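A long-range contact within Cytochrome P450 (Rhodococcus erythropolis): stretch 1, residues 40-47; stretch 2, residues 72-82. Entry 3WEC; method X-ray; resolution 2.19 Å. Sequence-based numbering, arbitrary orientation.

Stretch 1, residues 40-47: HRSALGAW
Stretch 2, residues 72-82: TFFDHLTSMMG

The most unusual feature of this contact is a glycine set against an imidazole: G45 CA lies 3.4 Å from H76 ND1, at the edge of the ring and near its plane. A CB built in ideal geometry on G45 would point toward the helix and sit 2.9 Å from H76 ND1, a clash, so the close approach depends on the absence of a side chain.

Stretch 1 leaves a strand at R41 (phi/psi -70/121) and turns through S42 (-64/-37), A43 (59/4), L44 (-70/-46) and G45 (179/-62) before extending again at A46 (-82/168). Within the turn, S42 N donates to A46 O at 2.6 Å and L44 N to S42 OG at 3.1 Å, although L44 N and A46 O are crowded in the model and less surely placed. Residues 73 to 81 are helical, with i to i+4 backbone bonds such as L77 N to F73 O (2.8 Å) and M80 N to H76 O (3.0 Å); G82 leaves helical geometry at 64/36. The nearest CA pairs across the stretches are G45 CA with L77 CA, 6.4 Å apart, and L44 CA with M80 CA, 6.6 Å apart. As the loop runs from L44 to A46, its contacts move from M80 and M81 back to F73, opposite to the helix's chain direction.

L44 has the largest covered area, 88 Å². The CA-to-CB bond of L44 points sideways, but chi1 t and chi2 p bring L44 CD1 to 3.9 Å from M80 CG and 3.5 Å from M81 CE, an apolar cluster. M80 points toward the loop with chi angles t, p, t; M81 reaches it from a sideways CB, with chi1 between wells at -145° and chi2 and chi3 both p. The backbone of L44 also contributes, L44 O lying 3.5 Å from M80 CG and 3.6 Å from H76 CE1.

H76 points toward the loop with chi1 t and chi2 -117°. R41, extended through chi1 to chi3 (all t) with chi4 at 69°, brings R41 NH2 to 3.7 Å from H76 CE1; the approach is oblique to the ring. In the N-terminal part of stretch 2, A46 CB meets F73 CE1 at 4.2 Å, an apolar contact made obliquely to the ring, with F73 at chi1 t and chi2 63°.

No hydrogen bond is established between the stretches. Together they bury 331 Å², both sides summed.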

# COMPACT_ATOMS: atom_id res chain seq x y z
N HIS A 40 22.65 3.68 -5.61
CA HIS A 40 23.76 3.45 -4.69
C HIS A 40 23.50 2.35 -3.71
O HIS A 40 22.35 2.08 -3.38
CB HIS A 40 24.16 4.73 -3.96
CG HIS A 40 23.12 5.24 -2.98
ND1 HIS A 40 21.92 5.73 -3.37
CD2 HIS A 40 23.16 5.34 -1.59
CE1 HIS A 40 21.23 6.13 -2.28
NE2 HIS A 40 21.98 5.88 -1.19
N ARG A 41 24.58 1.71 -3.26
CA ARG A 41 24.50 0.77 -2.14
C ARG A 41 24.24 1.57 -0.88
O ARG A 41 25.02 2.46 -0.51
CB ARG A 41 25.78 -0.06 -2.00
CG ARG A 41 25.83 -0.88 -0.73
CD ARG A 41 26.88 -1.99 -0.80
NE ARG A 41 27.03 -2.71 0.47
CZ ARG A 41 26.10 -3.51 1.00
NH1 ARG A 41 24.95 -3.72 0.38
NH2 ARG A 41 26.33 -4.12 2.17
N SER A 42 23.13 1.25 -0.23
CA SER A 42 22.66 1.92 0.97
C SER A 42 23.63 1.73 2.13
O SER A 42 23.84 2.65 2.93
CB SER A 42 21.24 1.41 1.32
OG SER A 42 20.91 1.60 2.69
N ALA A 43 24.21 0.54 2.21
CA ALA A 43 25.10 0.17 3.32
C ALA A 43 24.40 0.26 4.69
O ALA A 43 25.01 0.05 5.74
CB ALA A 43 26.42 0.95 3.27
N LEU A 44 23.10 0.56 4.66
CA LEU A 44 22.21 0.00 5.66
C LEU A 44 22.19 -1.46 5.23
O LEU A 44 22.36 -2.37 6.05
CB LEU A 44 20.80 0.62 5.60
CG LEU A 44 19.74 0.26 6.66
CD1 LEU A 44 20.26 0.44 8.09
CD2 LEU A 44 18.45 1.04 6.44
N GLY A 45 22.01 -1.66 3.91
CA GLY A 45 22.06 -2.98 3.28
C GLY A 45 21.80 -2.99 1.78
O GLY A 45 22.67 -3.36 0.99
N ALA A 46 20.61 -2.55 1.39
CA ALA A 46 20.15 -2.65 0.00
C ALA A 46 20.65 -1.54 -0.94
O ALA A 46 21.19 -0.53 -0.51
CB ALA A 46 18.64 -2.69 -0.00
N TRP A 47 20.44 -1.75 -2.24
CA TRP A 47 20.57 -0.71 -3.25
C TRP A 47 19.38 0.21 -3.21
O TRP A 47 18.29 -0.22 -2.84
CB TRP A 47 20.67 -1.35 -4.62
CG TRP A 47 22.00 -2.05 -4.76
CD1 TRP A 47 22.33 -3.36 -4.39
CD2 TRP A 47 23.25 -1.47 -5.26
NE1 TRP A 47 23.64 -3.62 -4.63
CE2 TRP A 47 24.26 -2.53 -5.16
CE3 TRP A 47 23.61 -0.23 -5.79
CZ2 TRP A 47 25.58 -2.34 -5.57
CZ3 TRP A 47 24.95 -0.05 -6.19
CH2 TRP A 47 25.91 -1.08 -6.09
N THR A 72 18.88 -12.96 2.00
CA THR A 72 19.70 -12.57 3.15
C THR A 72 19.31 -11.20 3.69
O THR A 72 19.85 -10.76 4.71
CB THR A 72 21.20 -12.50 2.80
OG1 THR A 72 21.37 -11.75 1.59
CG2 THR A 72 21.82 -13.90 2.64
N PHE A 73 18.37 -10.52 3.03
CA PHE A 73 18.09 -9.12 3.37
C PHE A 73 17.74 -8.85 4.83
O PHE A 73 18.21 -7.86 5.41
CB PHE A 73 17.03 -8.51 2.46
CG PHE A 73 16.62 -7.13 2.88
CD1 PHE A 73 17.54 -6.10 2.88
CD2 PHE A 73 15.32 -6.89 3.31
CE1 PHE A 73 17.18 -4.83 3.29
CE2 PHE A 73 14.95 -5.62 3.72
CZ PHE A 73 15.88 -4.60 3.71
N PHE A 74 16.90 -9.71 5.41
CA PHE A 74 16.45 -9.51 6.80
C PHE A 74 17.54 -9.88 7.77
O PHE A 74 17.72 -9.21 8.79
CB PHE A 74 15.20 -10.32 7.09
CG PHE A 74 14.04 -9.95 6.21
CD1 PHE A 74 13.50 -8.67 6.27
CD2 PHE A 74 13.50 -10.87 5.33
CE1 PHE A 74 12.44 -8.31 5.45
CE2 PHE A 74 12.43 -10.52 4.51
CZ PHE A 74 11.90 -9.25 4.57
N ASP A 75 18.27 -10.94 7.45
CA ASP A 75 19.45 -11.27 8.22
C ASP A 75 20.31 -10.02 8.27
O ASP A 75 20.70 -9.59 9.35
CB ASP A 75 20.20 -12.47 7.62
CG ASP A 75 19.42 -13.78 7.73
OD1 ASP A 75 18.35 -13.81 8.37
OD2 ASP A 75 19.87 -14.79 7.16
N HIS A 76 20.55 -9.39 7.11
CA HIS A 76 21.44 -8.24 7.07
C HIS A 76 20.88 -7.05 7.81
O HIS A 76 21.59 -6.40 8.57
CB HIS A 76 21.84 -7.86 5.63
CG HIS A 76 23.08 -6.99 5.56
ND1 HIS A 76 23.06 -5.73 5.06
CD2 HIS A 76 24.40 -7.22 5.97
CE1 HIS A 76 24.30 -5.20 5.13
NE2 HIS A 76 25.11 -6.11 5.69
N LEU A 77 19.59 -6.80 7.62
CA LEU A 77 18.92 -5.63 8.20
C LEU A 77 18.97 -5.67 9.72
O LEU A 77 19.27 -4.68 10.37
CB LEU A 77 17.46 -5.59 7.76
CG LEU A 77 16.78 -4.27 7.45
CD1 LEU A 77 15.27 -4.47 7.55
CD2 LEU A 77 17.25 -3.14 8.35
N THR A 78 18.67 -6.85 10.23
CA THR A 78 18.56 -7.19 11.64
C THR A 78 19.92 -7.04 12.35
O THR A 78 20.00 -6.46 13.44
CB THR A 78 17.96 -8.63 11.73
OG1 THR A 78 16.55 -8.57 11.46
CG2 THR A 78 18.20 -9.29 13.05
N SER A 79 20.97 -7.55 11.69
CA SER A 79 22.34 -7.41 12.16
C SER A 79 22.76 -5.96 12.19
O SER A 79 23.50 -5.55 13.08
CB SER A 79 23.30 -8.17 11.25
OG SER A 79 24.64 -7.73 11.44
N MET A 80 22.30 -5.19 11.21
CA MET A 80 22.64 -3.77 11.12
C MET A 80 21.89 -2.94 12.16
O MET A 80 22.44 -2.03 12.78
CB MET A 80 22.42 -3.25 9.70
CG MET A 80 23.05 -1.90 9.41
SD MET A 80 24.69 -1.76 10.15
CE MET A 80 25.15 -0.05 9.82
N MET A 81 20.63 -3.28 12.38
CA MET A 81 19.76 -2.58 13.31
C MET A 81 20.08 -2.98 14.75
O MET A 81 19.77 -2.25 15.69
CB MET A 81 18.31 -2.92 12.97
CG MET A 81 17.27 -1.83 13.16
SD MET A 81 17.65 -0.19 12.50
CE MET A 81 18.37 -0.57 10.90
N GLY A 82 20.70 -4.15 14.91
CA GLY A 82 20.98 -4.74 16.22
C GLY A 82 19.69 -5.07 16.95
O GLY A 82 19.62 -4.94 18.17